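Local structure of extracellular invertase (5XH8) at residues P12-L17 with R510-I515; N19-E24 with T361-W366. The protein probably cleaves the beta-fructofuranosidic bond of sucrose and, as a strong transfructosylase, transfers fructose to build fructooligosaccharides such as 1-kestose. One frame throughout, in Å; residues are numbered along the deposited sequence.

Contact 1. Residues P12-L17 with R510-I515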
# COMPACT_ATOMS: atom_id res chain seq x y z
N PRO A 12 21.32 -46.10 9.24
CA PRO A 12 20.09 -46.22 10.00
C PRO A 12 18.93 -45.56 9.27
O PRO A 12 19.06 -45.16 8.08
CB PRO A 12 20.40 -45.44 11.27
CG PRO A 12 21.27 -44.31 10.78
CD PRO A 12 22.13 -44.95 9.70
N ASN A 13 17.79 -45.49 9.95
CA ASN A 13 16.78 -44.50 9.62
C ASN A 13 17.45 -43.18 9.96
O ASN A 13 17.71 -42.88 11.13
CB ASN A 13 15.52 -44.69 10.46
CG ASN A 13 14.43 -43.63 10.16
OD1 ASN A 13 14.67 -42.57 9.56
ND2 ASN A 13 13.23 -43.92 10.60
N LEU A 14 17.79 -42.41 8.92
CA LEU A 14 18.57 -41.16 9.14
C LEU A 14 17.91 -40.14 10.07
O LEU A 14 18.59 -39.38 10.73
CB LEU A 14 18.96 -40.51 7.82
CG LEU A 14 19.78 -41.40 6.89
CD1 LEU A 14 20.00 -40.68 5.58
CD2 LEU A 14 21.09 -41.78 7.53
N SER A 15 16.58 -40.16 10.15
CA SER A 15 15.88 -39.28 11.08
C SER A 15 16.09 -39.59 12.55
O SER A 15 15.64 -38.81 13.36
CB SER A 15 14.39 -39.25 10.77
OG SER A 15 14.23 -38.62 9.52
N THR A 16 16.77 -40.69 12.90
CA THR A 16 17.10 -40.98 14.30
C THR A 16 18.43 -40.41 14.72
O THR A 16 18.74 -40.45 15.90
CB THR A 16 17.13 -42.51 14.58
OG1 THR A 16 18.17 -43.16 13.81
CG2 THR A 16 15.78 -43.13 14.24
N LEU A 17 19.23 -39.90 13.78
CA LEU A 17 20.57 -39.40 14.13
C LEU A 17 20.51 -38.00 14.77
O LEU A 17 19.48 -37.34 14.67
CB LEU A 17 21.49 -39.39 12.90
CG LEU A 17 21.84 -40.78 12.33
CD1 LEU A 17 22.47 -40.66 10.96
CD2 LEU A 17 22.79 -41.51 13.27
N ARG A 510 15.99 -46.59 1.36
CA ARG A 510 15.36 -47.83 1.81
C ARG A 510 15.08 -47.80 3.30
O ARG A 510 14.24 -48.55 3.77
CB ARG A 510 16.26 -49.04 1.47
CG ARG A 510 16.57 -49.18 -0.02
CD ARG A 510 17.74 -50.11 -0.37
NE ARG A 510 18.30 -49.69 -1.66
CZ ARG A 510 19.55 -49.91 -2.10
NH1 ARG A 510 20.44 -50.59 -1.38
NH2 ARG A 510 19.92 -49.42 -3.28
N THR A 511 15.81 -46.98 4.06
CA THR A 511 15.66 -46.89 5.52
C THR A 511 14.98 -45.62 6.01
O THR A 511 14.62 -45.54 7.17
CB THR A 511 17.04 -46.92 6.20
OG1 THR A 511 17.79 -45.73 5.86
CG2 THR A 511 17.82 -48.14 5.74
N THR A 512 14.83 -44.63 5.14
CA THR A 512 14.45 -43.28 5.54
C THR A 512 13.40 -42.72 4.58
O THR A 512 13.53 -42.87 3.37
CB THR A 512 15.72 -42.40 5.55
OG1 THR A 512 16.76 -43.04 6.32
CG2 THR A 512 15.40 -41.01 6.14
N ASP A 513 12.38 -42.06 5.13
CA ASP A 513 11.38 -41.37 4.31
C ASP A 513 11.94 -40.08 3.68
O ASP A 513 12.91 -39.49 4.17
CB ASP A 513 10.15 -40.99 5.16
CG ASP A 513 9.42 -42.21 5.73
OD1 ASP A 513 9.28 -43.22 5.02
OD2 ASP A 513 8.99 -42.14 6.89
N GLY A 514 11.30 -39.65 2.60
CA GLY A 514 11.53 -38.35 2.01
C GLY A 514 12.77 -38.25 1.15
O GLY A 514 13.18 -37.14 0.82
N ILE A 515 13.35 -39.40 0.78
CA ILE A 515 14.51 -39.44 -0.09
C ILE A 515 14.02 -39.95 -1.43
O ILE A 515 13.91 -41.16 -1.67
CB ILE A 515 15.67 -40.27 0.50
CG1 ILE A 515 16.02 -39.70 1.89
CG2 ILE A 515 16.88 -40.23 -0.44
CD1 ILE A 515 17.28 -40.22 2.51
O HOH W 1 12.56 -41.73 8.08
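Thr511 and Thr512 turn their side chains toward the N-terminal Asx turn at Asn13, where OD1 of Asn13 accepts from Ser15 N. The contact bridges the two domains of the GH32 fold, joining a loop ahead of the five-bladed beta-propeller to a loop of the C-terminal beta-sandwich. Thr511 OG1 stands between its own backbone N and carbonyl carbon (chi1 66°). It donates to Pro12 O at 2.6 Å, from above the carbonyl plane; Ala508 O is also a hydrogen-bond partner of this hydroxyl. Thr512 OG1 receives Leu14 N at 2.9 Å in a nearly straight bond, 172° at the hydrogen. The side chains of Leu14 and Thr512 cross at about a right angle, with Leu14 CG 3.5 Å from Thr512 OG1. Leu14 also meets Ile515 at about a right angle, methyl against methyl, CD1 to CD1. Trp26, Pro360 and Trp568 also touch the Leu14 side chain. Asn13 runs obliquely across Thr512. Its OD1 lies 3.8 Å from Thr512 CG2, and its CA packs on Thr511 O in a CA-H...O contact. One water extends the Asn13 amide to the other loop: it donates to Asn13 OD1 at 2.7 Å and accepts from Asp513 N at 3.0 Å.

Contact 2. Residues N19-E24 with T361-W366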
# COMPACT_ATOMS: atom_id res chain seq x y z
N ASN A 19 21.13 -33.95 15.45
CA ASN A 19 21.10 -32.73 14.64
C ASN A 19 22.49 -32.41 14.17
O ASN A 19 23.43 -32.49 14.95
CB ASN A 19 20.60 -31.56 15.47
CG ASN A 19 19.14 -31.67 15.81
OD1 ASN A 19 18.40 -32.45 15.22
ND2 ASN A 19 18.71 -30.89 16.78
N GLY A 20 22.63 -32.09 12.88
CA GLY A 20 23.95 -31.72 12.35
C GLY A 20 24.87 -32.86 11.98
O GLY A 20 25.90 -32.61 11.37
N SER A 21 24.51 -34.12 12.30
CA SER A 21 25.42 -35.24 12.14
C SER A 21 25.65 -35.57 10.67
O SER A 21 26.70 -36.10 10.33
CB SER A 21 24.90 -36.48 12.92
OG SER A 21 23.68 -36.96 12.37
N LEU A 22 24.70 -35.23 9.80
CA LEU A 22 24.84 -35.44 8.36
C LEU A 22 25.15 -34.15 7.56
O LEU A 22 24.90 -34.10 6.36
CB LEU A 22 23.60 -36.12 7.81
CG LEU A 22 23.17 -37.47 8.43
CD1 LEU A 22 21.90 -37.94 7.77
CD2 LEU A 22 24.26 -38.53 8.29
N PHE A 23 25.76 -33.16 8.19
CA PHE A 23 26.05 -31.89 7.51
C PHE A 23 26.91 -32.08 6.25
O PHE A 23 26.56 -31.58 5.18
CB PHE A 23 26.71 -30.90 8.48
CG PHE A 23 26.95 -29.55 7.88
CD1 PHE A 23 25.91 -28.62 7.80
CD2 PHE A 23 28.21 -29.19 7.40
CE1 PHE A 23 26.14 -27.35 7.23
CE2 PHE A 23 28.43 -27.93 6.83
CZ PHE A 23 27.38 -27.01 6.75
N GLU A 24 28.00 -32.85 6.36
CA GLU A 24 28.90 -33.05 5.22
C GLU A 24 28.51 -34.16 4.26
O GLU A 24 29.05 -34.22 3.15
CB GLU A 24 30.35 -33.27 5.71
CG GLU A 24 30.97 -32.10 6.47
CD GLU A 24 31.17 -30.80 5.63
OE1 GLU A 24 30.94 -30.80 4.40
OE2 GLU A 24 31.55 -29.75 6.22
N THR A 361 16.14 -33.46 7.72
CA THR A 361 16.53 -32.07 7.56
C THR A 361 17.34 -31.58 8.75
O THR A 361 18.39 -30.97 8.56
CB THR A 361 15.29 -31.19 7.25
OG1 THR A 361 14.81 -31.56 5.95
CG2 THR A 361 15.64 -29.67 7.25
N ASN A 362 16.91 -31.94 9.96
CA ASN A 362 17.67 -31.52 11.14
C ASN A 362 19.04 -32.16 11.21
O ASN A 362 19.97 -31.55 11.73
CB ASN A 362 16.91 -31.81 12.43
CG ASN A 362 15.63 -31.01 12.54
OD1 ASN A 362 15.44 -30.00 11.85
ND2 ASN A 362 14.75 -31.44 13.40
N GLN A 363 19.17 -33.36 10.65
CA GLN A 363 20.44 -34.07 10.59
C GLN A 363 21.37 -33.42 9.57
O GLN A 363 22.55 -33.21 9.82
CB GLN A 363 20.20 -35.55 10.22
CG GLN A 363 19.53 -36.35 11.33
CD GLN A 363 18.04 -36.05 11.50
OE1 GLN A 363 17.33 -35.68 10.56
NE2 GLN A 363 17.57 -36.23 12.71
N GLN A 364 20.82 -33.10 8.41
CA GLN A 364 21.62 -32.45 7.37
C GLN A 364 21.97 -31.02 7.78
O GLN A 364 23.09 -30.58 7.59
CB GLN A 364 20.90 -32.51 6.03
CG GLN A 364 21.75 -32.04 4.87
CD GLN A 364 21.22 -32.50 3.54
OE1 GLN A 364 21.76 -33.42 2.92
NE2 GLN A 364 20.13 -31.86 3.08
N ASN A 365 21.01 -30.31 8.36
CA ASN A 365 21.20 -28.92 8.75
C ASN A 365 21.50 -27.98 7.56
O ASN A 365 22.07 -26.91 7.76
CB ASN A 365 22.26 -28.77 9.84
CG ASN A 365 22.20 -27.40 10.53
OD1 ASN A 365 21.14 -26.83 10.68
ND2 ASN A 365 23.34 -26.88 10.92
N TRP A 366 21.12 -28.39 6.35
CA TRP A 366 21.04 -27.50 5.20
C TRP A 366 20.06 -28.13 4.22
O TRP A 366 19.76 -29.32 4.29
CB TRP A 366 22.39 -27.26 4.52
CG TRP A 366 23.07 -28.52 3.98
CD1 TRP A 366 23.91 -29.35 4.67
CD2 TRP A 366 22.95 -29.08 2.66
NE1 TRP A 366 24.32 -30.39 3.87
CE2 TRP A 366 23.75 -30.26 2.63
CE3 TRP A 366 22.28 -28.70 1.49
CZ2 TRP A 366 23.86 -31.07 1.51
CZ3 TRP A 366 22.42 -29.49 0.35
CH2 TRP A 366 23.20 -30.68 0.38
O HOH W 2 24.62 -33.61 3.56
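Gln363 meets the type I beta turn Gly20-Phe23 with both its carbonyl and its side chain. Leu22 N donates to Gln363 O at 3.0 Å, from well above the carbonyl plane. The side chains of Leu22 and Gln363 lie side by side and point the same way, with Leu22 CD1 3.8 Å from Gln363 CB. The Gln363 chain bends at chi2 (74°), which places CD, and its NE2 makes a hydrogen bond to Leu17 O. One residue earlier in the helix, Asn362 O takes Gly20 N on a lone pair, in the carbonyl plane. Asn19 lies alongside Asn362, their amide planes 81° apart, and its OD1 comes 3.2 Å from Asn362 CB. The turn thus sits on the carbonyl end of the short helix 361-364, which leads into propeller strand 366-385. Phe23 packs where helix gives way to strand. Its CA makes a CA-H...O contact with Gln364 O. Its CG is anti to the backbone N (chi1 -176°), and the ring presents its face to the edge of Trp366 in a T-shaped pair, the centroids of the Phe23 ring and the five-membered ring of Trp366 5.3 Å apart. Trp366 NE1 donates to Phe23 O at 2.9 Å, also on a lone pair in the carbonyl plane. Gln364 CD lies 3.5 Å above one face of the Trp366 ring, offset toward its rim, while Gln364 NE2 donates to Trp366 O at 2.8 Å.

In the fold
From the N terminus the chain first reaches 12-17, then 19-24, both in the loop before strand 37-47. Contact 2 closes the shorter loop, from 19-24 to 361-366, and spans most of the propeller. Contact 1 closes the longer one, reaching 510-515 in the C-terminal domain between strands 497-501 and 520-523. Contact 2 therefore lies wholly within the span of contact 1, and the two do not cross. Their centres are 12 Å apart. They touch directly at Gln363, whose CG packs on Leu14 O, and where Leu17 packs on Leu22. One N-terminal segment thus ties the entry of strand 366-385 to the C-terminal sandwich.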